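Local coordinates for beta-glucosidase (Saccharopolyspora erythraea D, PDB 5M6G), which probably hydrolyses terminal, non-reducing beta-D-glucosyl residues to release beta-D-glucose, as a family 3 glycoside hydrolase, at residues Ala558-Gly563 with Met585-Ser590; Ala79-Arg84 with Leu116-Gly121; Glu254-His259 with Ser289-Asn294. All blocks are in the same frame, centred on the assembly; numbering follows the deposited sequence.

Interaction 1 (Ala558-Gly563 with Met585-Ser590); sequences ASWLPG and MTWMRS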
loop_
_atom_site.group_PDB
_atom_site.type_symbol
_atom_site.label_atom_id
_atom_site.label_comp_id
_atom_site.label_asym_id
_atom_site.label_seq_id
_atom_site.Cartn_x
_atom_site.Cartn_y
_atom_site.Cartn_z
ATOM N N ALA A 558 -4.349 16.268 12.608
ATOM C CA ALA A 558 -4.215 15.564 11.333
ATOM C C ALA A 558 -4.369 14.071 11.589
ATOM O O ALA A 558 -3.591 13.484 12.347
ATOM C CB ALA A 558 -2.864 15.860 10.679
ATOM N N SER A 559 -5.369 13.456 10.962
ATOM C CA SER A 559 -5.678 12.054 11.207
ATOM C C SER A 559 -5.271 11.133 10.070
ATOM O O SER A 559 -5.288 9.910 10.257
ATOM C CB SER A 559 -7.179 11.873 11.480
ATOM O OG SER A 559 -7.536 12.485 12.708
ATOM N N TRP A 560 -4.914 11.680 8.913
ATOM C CA TRP A 560 -4.465 10.908 7.729
ATOM C C TRP A 560 -5.632 10.011 7.289
ATOM O O TRP A 560 -6.767 10.500 7.186
ATOM C CB TRP A 560 -3.159 10.192 8.023
ATOM C CG TRP A 560 -2.175 11.064 8.715
ATOM C CD1 TRP A 560 -1.719 10.931 9.992
ATOM C CD2 TRP A 560 -1.555 12.245 8.184
ATOM N NE1 TRP A 560 -0.840 11.953 10.290
ATOM C CE2 TRP A 560 -0.717 12.769 9.194
ATOM C CE3 TRP A 560 -1.612 12.897 6.946
ATOM C CZ2 TRP A 560 0.066 13.916 9.003
ATOM C CZ3 TRP A 560 -0.843 14.045 6.761
ATOM C CH2 TRP A 560 -0.014 14.541 7.789
ATOM N N LEU A 561 -5.393 8.730 6.984
ATOM C CA LEU A 561 -6.436 7.790 6.566
ATOM C C LEU A 561 -6.387 6.616 7.528
ATOM O O LEU A 561 -5.715 5.604 7.256
ATOM C CB LEU A 561 -6.236 7.334 5.121
ATOM C CG LEU A 561 -6.177 8.483 4.117
ATOM C CD1 LEU A 561 -5.645 8.000 2.756
ATOM C CD2 LEU A 561 -7.544 9.148 3.988
ATOM N N PRO A 562 -7.086 6.706 8.666
ATOM C CA PRO A 562 -6.800 5.798 9.789
ATOM C C PRO A 562 -7.308 4.382 9.624
ATOM O O PRO A 562 -6.861 3.505 10.371
ATOM C CB PRO A 562 -7.487 6.484 10.985
ATOM C CG PRO A 562 -8.529 7.365 10.379
ATOM C CD PRO A 562 -7.978 7.815 9.045
ATOM N N GLY A 563 -8.221 4.121 8.695
ATOM C CA GLY A 563 -8.664 2.759 8.483
ATOM C C GLY A 563 -9.937 2.399 9.226
ATOM O O GLY A 563 -10.784 3.259 9.479
ATOM N N MET A 585 5.650 14.475 6.407
ATOM C CA MET A 585 5.846 15.361 5.265
ATOM C C MET A 585 5.859 16.794 5.776
ATOM O O MET A 585 5.183 17.119 6.757
ATOM C CB MET A 585 4.734 15.225 4.192
ATOM C CG MET A 585 4.838 14.036 3.215
ATOM S SD MET A 585 4.604 12.463 4.050
ATOM C CE MET A 585 4.347 11.286 2.707
ATOM N N THR A 586 6.628 17.646 5.104
ATOM C CA THR A 586 6.605 19.074 5.391
ATOM C C THR A 586 5.277 19.676 4.930
ATOM O O THR A 586 4.805 19.391 3.826
ATOM C CB THR A 586 7.784 19.755 4.690
ATOM O OG1 THR A 586 9.017 19.264 5.233
ATOM C CG2 THR A 586 7.732 21.248 4.874
ATOM N N TRP A 587 4.667 20.512 5.765
ATOM C CA TRP A 587 3.324 21.025 5.502
ATOM C C TRP A 587 3.402 22.423 4.890
ATOM O O TRP A 587 3.903 23.355 5.529
ATOM C CB TRP A 587 2.494 21.047 6.783
ATOM C CG TRP A 587 1.019 21.131 6.544
ATOM C CD1 TRP A 587 0.341 22.139 5.910
ATOM C CD2 TRP A 587 0.028 20.172 6.949
ATOM N NE1 TRP A 587 -1.015 21.860 5.894
ATOM C CE2 TRP A 587 -1.228 20.658 6.522
ATOM C CE3 TRP A 587 0.084 18.948 7.628
ATOM C CZ2 TRP A 587 -2.413 19.960 6.746
ATOM C CZ3 TRP A 587 -1.104 18.257 7.852
ATOM C CH2 TRP A 587 -2.329 18.766 7.416
ATOM N N MET A 588 2.836 22.578 3.693
ATOM C CA MET A 588 2.993 23.797 2.902
ATOM C C MET A 588 2.329 25.017 3.555
ATOM O O MET A 588 1.266 24.920 4.182
ATOM C CB MET A 588 2.391 23.588 1.510
ATOM C CG MET A 588 0.853 23.553 1.526
ATOM S SD MET A 588 0.071 22.915 0.047
ATOM C CE MET A 588 -0.186 21.197 0.512
ATOM N N ARG A 589 2.968 26.191 3.386
ATOM C CA ARG A 589 2.272 27.458 3.597
ATOM C C ARG A 589 1.375 27.782 2.416
ATOM O O ARG A 589 0.395 28.523 2.557
ATOM C CB ARG A 589 3.253 28.625 3.777
ATOM C CG ARG A 589 3.884 28.736 5.134
ATOM C CD ARG A 589 4.663 30.054 5.279
ATOM N NE ARG A 589 5.487 30.012 6.479
ATOM C CZ ARG A 589 5.026 30.209 7.707
ATOM N NH1 ARG A 589 3.735 30.465 7.906
ATOM N NH2 ARG A 589 5.854 30.134 8.738
ATOM N N SER A 590 1.716 27.249 1.250
ATOM C CA SER A 590 1.032 27.579 0.015
ATOM C C SER A 590 1.251 26.442 -0.967
ATOM O O SER A 590 2.341 25.868 -1.022
ATOM C CB SER A 590 1.557 28.899 -0.564
ATOM O OG SER A 590 1.186 29.033 -1.915
#

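Interaction 2 (Ala79-Arg84 with Leu116-Gly121); sequences AVADHR and LSTPLG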
loop_
_atom_site.group_PDB
_atom_site.type_symbol
_atom_site.label_atom_id
_atom_site.label_comp_id
_atom_site.label_asym_id
_atom_site.label_seq_id
_atom_site.Cartn_x
_atom_site.Cartn_y
_atom_site.Cartn_z
ATOM N N ALA A 79 -7.585 -22.538 -17.388
ATOM C CA ALA A 79 -6.741 -21.823 -18.347
ATOM C C ALA A 79 -5.359 -21.541 -17.777
ATOM O O ALA A 79 -4.355 -21.605 -18.501
ATOM C CB ALA A 79 -7.398 -20.511 -18.764
ATOM N N VAL A 80 -5.286 -21.186 -16.493
ATOM C CA VAL A 80 -3.985 -20.986 -15.860
ATOM C C VAL A 80 -3.159 -22.264 -15.949
ATOM O O VAL A 80 -1.984 -22.238 -16.328
ATOM C CB VAL A 80 -4.160 -20.516 -14.403
ATOM C CG1 VAL A 80 -2.822 -20.558 -13.660
ATOM C CG2 VAL A 80 -4.752 -19.104 -14.376
ATOM N N ALA A 81 -3.774 -23.406 -15.635
ATOM C CA ALA A 81 -3.058 -24.676 -15.745
ATOM C C ALA A 81 -2.722 -25.012 -17.196
ATOM O O ALA A 81 -1.595 -25.435 -17.490
ATOM C CB ALA A 81 -3.873 -25.804 -15.108
ATOM N N ASP A 82 -3.678 -24.826 -18.118
ATOM C CA ASP A 82 -3.433 -25.167 -19.521
ATOM C C ASP A 82 -2.214 -24.440 -20.082
ATOM O O ASP A 82 -1.499 -24.994 -20.923
ATOM C CB ASP A 82 -4.660 -24.849 -20.380
ATOM C CG ASP A 82 -5.810 -25.817 -20.152
ATOM O OD1 ASP A 82 -5.625 -26.839 -19.458
ATOM O OD2 ASP A 82 -6.909 -25.555 -20.682
ATOM N N HIS A 83 -1.957 -23.206 -19.641
ATOM C CA HIS A 83 -0.826 -22.438 -20.147
ATOM C C HIS A 83 0.392 -22.500 -19.236
ATOM O O HIS A 83 1.406 -21.841 -19.523
ATOM C CB HIS A 83 -1.245 -20.979 -20.384
ATOM C CG HIS A 83 -2.197 -20.819 -21.530
ATOM N ND1 HIS A 83 -3.564 -20.765 -21.362
ATOM C CD2 HIS A 83 -1.978 -20.749 -22.865
ATOM C CE1 HIS A 83 -4.147 -20.651 -22.542
ATOM N NE2 HIS A 83 -3.206 -20.640 -23.471
ATOM N N ARG A 84 0.327 -23.294 -18.168
ATOM C CA ARG A 84 1.446 -23.469 -17.245
ATOM C C ARG A 84 1.863 -22.124 -16.656
ATOM O O ARG A 84 3.047 -21.836 -16.487
ATOM C CB ARG A 84 2.631 -24.156 -17.933
ATOM C CG ARG A 84 2.242 -25.340 -18.822
ATOM C CD ARG A 84 1.631 -26.465 -18.029
ATOM N NE ARG A 84 1.551 -27.696 -18.826
ATOM C CZ ARG A 84 0.424 -28.318 -19.160
ATOM N NH1 ARG A 84 -0.750 -27.842 -18.762
ATOM N NH2 ARG A 84 0.475 -29.430 -19.885
ATOM N N LEU A 116 -1.692 -27.648 -9.609
ATOM C CA LEU A 116 -1.069 -28.877 -9.134
ATOM C C LEU A 116 -1.325 -30.074 -10.043
ATOM O O LEU A 116 -0.660 -31.100 -9.874
ATOM C CB LEU A 116 -1.562 -29.204 -7.720
ATOM C CG LEU A 116 -1.213 -28.244 -6.576
ATOM C CD1 LEU A 116 -1.900 -28.679 -5.293
ATOM C CD2 LEU A 116 0.270 -28.120 -6.348
ATOM N N SER A 117 -2.247 -29.977 -11.002
ATOM C CA SER A 117 -2.602 -31.102 -11.863
ATOM C C SER A 117 -1.798 -31.144 -13.156
ATOM O O SER A 117 -2.012 -32.048 -13.974
ATOM C CB SER A 117 -4.094 -31.060 -12.207
ATOM O OG SER A 117 -4.371 -29.992 -13.098
ATOM N N THR A 118 -0.899 -30.191 -13.367
ATOM C CA THR A 118 -0.097 -30.141 -14.577
ATOM C C THR A 118 0.971 -31.229 -14.524
ATOM O O THR A 118 1.212 -31.819 -13.468
ATOM C CB THR A 118 0.547 -28.765 -14.719
ATOM O OG1 THR A 118 1.480 -28.573 -13.650
ATOM C CG2 THR A 118 -0.507 -27.680 -14.684
ATOM N N PRO A 119 1.659 -31.500 -15.646
ATOM C CA PRO A 119 2.656 -32.588 -15.625
ATOM C C PRO A 119 3.742 -32.411 -14.573
ATOM O O PRO A 119 4.123 -33.391 -13.925
ATOM C CB PRO A 119 3.220 -32.562 -17.056
ATOM C CG PRO A 119 2.050 -32.108 -17.884
ATOM C CD PRO A 119 1.391 -31.036 -17.024
ATOM N N LEU A 120 4.258 -31.189 -14.375
ATOM C CA LEU A 120 5.250 -30.968 -13.329
ATOM C C LEU A 120 4.624 -30.618 -11.990
ATOM O O LEU A 120 5.285 -30.770 -10.956
ATOM C CB LEU A 120 6.228 -29.852 -13.732
ATOM C CG LEU A 120 7.082 -30.196 -14.958
ATOM C CD1 LEU A 120 7.876 -28.978 -15.408
ATOM C CD2 LEU A 120 8.012 -31.336 -14.628
ATOM N N GLY A 121 3.374 -30.163 -11.981
ATOM C CA GLY A 121 2.718 -29.843 -10.727
ATOM C C GLY A 121 3.334 -28.675 -9.988
ATOM O O GLY A 121 3.332 -28.663 -8.750
#

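Interaction 3 (Glu254-His259 with Ser289-Asn294); sequences ELREIH and STYLVN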
loop_
_atom_site.group_PDB
_atom_site.type_symbol
_atom_site.label_atom_id
_atom_site.label_comp_id
_atom_site.label_asym_id
_atom_site.label_seq_id
_atom_site.Cartn_x
_atom_site.Cartn_y
_atom_site.Cartn_z
ATOM N N GLU A 254 21.000 12.202 -6.689
ATOM C CA GLU A 254 19.748 12.451 -5.971
ATOM C C GLU A 254 18.890 11.194 -5.924
ATOM O O GLU A 254 18.250 10.902 -4.902
ATOM C CB GLU A 254 18.969 13.601 -6.623
ATOM C CG GLU A 254 19.641 14.967 -6.497
ATOM C CD GLU A 254 18.974 16.055 -7.342
ATOM O OE1 GLU A 254 19.112 16.056 -8.597
ATOM O OE2 GLU A 254 18.311 16.920 -6.739
ATOM N N LEU A 255 18.852 10.447 -7.025
ATOM C CA LEU A 255 18.100 9.196 -7.039
ATOM C C LEU A 255 18.660 8.227 -6.010
ATOM O O LEU A 255 17.907 7.609 -5.253
ATOM C CB LEU A 255 18.129 8.583 -8.442
ATOM C CG LEU A 255 17.286 7.321 -8.681
ATOM C CD1 LEU A 255 15.813 7.686 -8.719
ATOM C CD2 LEU A 255 17.702 6.598 -9.975
ATOM N N ARG A 256 19.988 8.117 -5.942
ATOM C CA ARG A 256 20.627 7.195 -5.013
ATOM C C ARG A 256 20.520 7.663 -3.569
ATOM O O ARG A 256 20.435 6.829 -2.659
ATOM C CB ARG A 256 22.099 7.006 -5.385
ATOM C CG ARG A 256 22.304 6.251 -6.678
ATOM C CD ARG A 256 23.762 6.214 -7.059
ATOM N NE ARG A 256 24.032 5.181 -8.056
ATOM C CZ ARG A 256 24.321 3.916 -7.763
ATOM N NH1 ARG A 256 24.367 3.516 -6.498
ATOM N NH2 ARG A 256 24.550 3.042 -8.739
ATOM N N GLU A 257 20.536 8.978 -3.330
ATOM C CA GLU A 257 20.523 9.463 -1.954
ATOM C C GLU A 257 19.118 9.539 -1.366
ATOM O O GLU A 257 18.952 9.328 -0.158
ATOM C CB GLU A 257 21.199 10.834 -1.869
ATOM C CG GLU A 257 22.687 10.781 -2.171
ATOM C CD GLU A 257 23.361 12.123 -1.987
ATOM O OE1 GLU A 257 22.629 13.129 -1.885
ATOM O OE2 GLU A 257 24.613 12.169 -1.959
ATOM N N ILE A 258 18.105 9.817 -2.179
ATOM C CA ILE A 258 16.738 9.987 -1.684
ATOM C C ILE A 258 15.893 8.724 -1.872
ATOM O O ILE A 258 15.266 8.245 -0.927
ATOM C CB ILE A 258 16.068 11.203 -2.358
ATOM C CG1 ILE A 258 16.869 12.476 -2.081
ATOM C CG2 ILE A 258 14.613 11.339 -1.876
ATOM C CD1 ILE A 258 16.229 13.745 -2.648
ATOM N N HIS A 259 15.862 8.164 -3.084
ATOM C CA HIS A 259 14.857 7.163 -3.429
ATOM C C HIS A 259 15.348 5.730 -3.312
ATOM O O HIS A 259 14.550 4.834 -3.012
ATOM C CB HIS A 259 14.344 7.414 -4.851
ATOM C CG HIS A 259 13.742 8.774 -5.028
ATOM N ND1 HIS A 259 12.433 9.054 -4.694
ATOM C CD2 HIS A 259 14.276 9.940 -5.470
ATOM C CE1 HIS A 259 12.183 10.330 -4.935
ATOM N NE2 HIS A 259 13.284 10.890 -5.406
ATOM N N SER A 289 14.766 -0.124 -18.184
ATOM C CA SER A 289 16.065 0.357 -17.708
ATOM C C SER A 289 16.917 -0.832 -17.295
ATOM O O SER A 289 16.904 -1.271 -16.144
ATOM C CB SER A 289 15.902 1.344 -16.560
ATOM O OG SER A 289 17.184 1.728 -16.070
ATOM N N THR A 290 17.684 -1.357 -18.251
ATOM C CA THR A 290 18.665 -2.380 -17.915
ATOM C C THR A 290 19.605 -1.894 -16.818
ATOM O O THR A 290 19.976 -2.658 -15.918
ATOM C CB THR A 290 19.453 -2.772 -19.170
ATOM O OG1 THR A 290 18.536 -3.111 -20.219
ATOM C CG2 THR A 290 20.346 -3.968 -18.895
ATOM N N TYR A 291 19.983 -0.614 -16.863
ATOM C CA TYR A 291 20.918 -0.096 -15.873
ATOM C C TYR A 291 20.323 -0.170 -14.468
ATOM O O TYR A 291 20.930 -0.742 -13.555
ATOM C CB TYR A 291 21.330 1.344 -16.216
ATOM C CG TYR A 291 22.214 1.962 -15.155
ATOM C CD1 TYR A 291 23.475 1.440 -14.894
ATOM C CD2 TYR A 291 21.783 3.055 -14.405
ATOM C CE1 TYR A 291 24.288 1.979 -13.917
ATOM C CE2 TYR A 291 22.590 3.611 -13.422
ATOM C CZ TYR A 291 23.846 3.071 -13.188
ATOM O OH TYR A 291 24.659 3.609 -12.216
ATOM N N LEU A 292 19.124 0.382 -14.276
ATOM C CA LEU A 292 18.596 0.437 -12.917
ATOM C C LEU A 292 18.139 -0.935 -12.437
ATOM O O LEU A 292 18.358 -1.288 -11.274
ATOM C CB LEU A 292 17.459 1.462 -12.820
ATOM C CG LEU A 292 17.902 2.923 -12.935
ATOM C CD1 LEU A 292 16.726 3.866 -12.742
ATOM C CD2 LEU A 292 18.995 3.233 -11.918
ATOM N N VAL A 293 17.523 -1.732 -13.314
ATOM C CA VAL A 293 16.947 -3.007 -12.876
ATOM C C VAL A 293 18.008 -4.102 -12.843
ATOM O O VAL A 293 18.165 -4.808 -11.841
ATOM C CB VAL A 293 15.761 -3.408 -13.776
ATOM C CG1 VAL A 293 15.214 -4.763 -13.350
ATOM C CG2 VAL A 293 14.667 -2.373 -13.708
ATOM N N ASN A 294 18.751 -4.276 -13.935
ATOM C CA ASN A 294 19.747 -5.341 -13.913
ATOM C C ASN A 294 21.038 -4.890 -13.247
ATOM O O ASN A 294 21.539 -5.560 -12.335
ATOM C CB ASN A 294 20.033 -5.854 -15.320
ATOM C CG ASN A 294 21.013 -7.012 -15.308
ATOM O OD1 ASN A 294 20.632 -8.158 -15.069
ATOM N ND2 ASN A 294 22.292 -6.710 -15.531
#

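Interaction 1 (Ala558-Gly563 with Met585-Ser590)
The indole rings of Trp-560 and Trp-587 meet through their six-membered rings, CH2 of Trp-560 lying 3.9 Å from CZ3 of Trp-587. One face of the Trp-560 ring carries the methyl of its own segment's Ala-558, whose CB stands 3.9 Å above the ring plane, offset toward the rim. Trp-587 stacks edge-to-face with Phe-606, and its NE1 makes a weak hydrogen bond to Leu-544 O. The same CZ3 of Trp-587 that meets Trp-560 also lies 4.1 Å from Ala-558 CB, so one ring carbon serves both partners of the strand. The backbones stay well apart, Ala-558 CA and Trp-587 CA being 11.0 Å from each other, and the indoles span that distance, their side chains sliding past each other in opposite directions. Trp-587 extends to the strand because its CG stands anti to the backbone N (chi1 -161°), while Trp-560 leans in only with the far end of its ring.

Strand 555-560 runs between strands 414-418 and 534-539 in the mixed sheet of the C-terminal domain, an alpha/beta sandwich in this family. The 585-590 loop reaches this strand through Trp-587, which also rests on Leu-416 and Pro-543. Trp-560 in turn touches Ile-147 and Ala-151 of helix 146-152, and Thr-586 OG1 hydrogen-bonds Glu-199 OE2, a carboxylate at a magnesium site completed by Ile-596 and Asn-597. The two tryptophans thus lie close to where the N-terminal and C-terminal domains meet.

No hydrogen bond or charge crosses between the segments. The buried contact rests on dispersion between ring carbons and a methyl, which packs the loop on the strand without any directional bond between the two.

Interaction 2 (Ala79-Arg84 with Leu116-Gly121)
Arg-84 sets one face of its guanidinium against the CD corner of Pro-119 and CB of Thr-118, the proline CD sitting 3.3 Å above the guanidinium plane, offset toward its rim. The closest approach is NH2 of Arg-84 to CD of Pro-119, 3.4 Å, and these two side chains cross at about a right angle. A bend at chi2 (-64°) folds the arginine chain back, and NH1 reaches the carbonyl oxygen of Ala-81 at 2.9 Å, with an N-H...O angle of 156°. That donor comes from above the carbonyl plane, opposite the backbone N of Arg-84, which grips the same oxygen from the other face at 3.0 Å.

Arg-84, with positive phi, ends helix 77-82 in a Schellman motif, and its side chain adds a further bond to the Ala-81 carbonyl while packing against the loop that leads from helix 101-116 to strand 125-128 in the TIM-barrel-type N-terminal domain. CG2 of Thr-118 lies 4.1 Å from NH1 of Arg-84, the two side chains sliding past each other in opposite directions, and 3.9 Å from Ala-81 CB. The methyl is placed there by a chi1 of 65°, which puts OG1 between the backbone N and the carbonyl carbon, where it accepts from Gly-121 N at 3.0 Å in an ST motif. The same hydroxyl also bonds Ala-115 O, tying the turn back to helix 101-116. A leucine in place of Arg-84 would probably leave the Ala-81 carbonyl without its side-chain donor and Pro-119 CD without the flat group it packs on. Ala-81 also rests on Ala-114 of helix 101-116, and Arg-84 touches Asp-62 of helix 60-66.

Interaction 3 (Glu254-His259 with Ser289-Asn294)
Leu-255 and Leu-292 reach toward each other tip to tip, CD2 of Leu-255 lying 4.0 Å from CD1 and 4.1 Å from CD2 of Leu-292, so one methyl faces the fork of the other leucine. Leu-255 reaches across with CG anti to the backbone N (chi1 -175°). Beside them, the guanidinium of Arg-256 presents its edge to Tyr-291: NH2 of Arg-256 is 3.5 Å from the phenol OH, near the guanidinium plane, with the tyrosine ring turned 60° from it. No hydrogen bond joins the two groups; their polar partners are glutamates. Glu-252 OE2 takes both a salt bridge from Arg-256 NE and a hydrogen bond from Tyr-291 OH, while NH2 of Arg-256 forms a salt bridge to Glu-300.

Helices 252-259 and 290-300 of the TIM-barrel-type N-terminal domain are joined here by the leucine pair, and the carboxylates of Glu-252 and Glu-300 link them again on the more exposed side. Ser-289 is the N-cap of the second helix, its OG accepting from Leu-292 N at 3.0 Å with an N-H...O angle of 160°, which steadies the backbone that carries Leu-292. Both leucines also touch Trp-281 of strand 280-281, and Val-296 lies against Arg-256 and Tyr-291.

Overall arrangement
Interaction 1 belongs to the C-terminal domain and its touching residues are all buried, whereas interactions 2 and 3 lie in the N-terminal domain and are partly buried. No helix or strand is shared among the three. Interaction 1 joins a strand to a loop by aromatic and methyl carbon alone, close to a magnesium site. Interaction 2 sets a helix end against a loop, with an arginine bonded back to its own helix. Interaction 3 pairs two helices through leucines, with an arginine and a tyrosine beside them held by glutamates of the same two helices. Centres of interactions 1 and 2 lie about 48 Å apart, on opposite sides of the chain's centre.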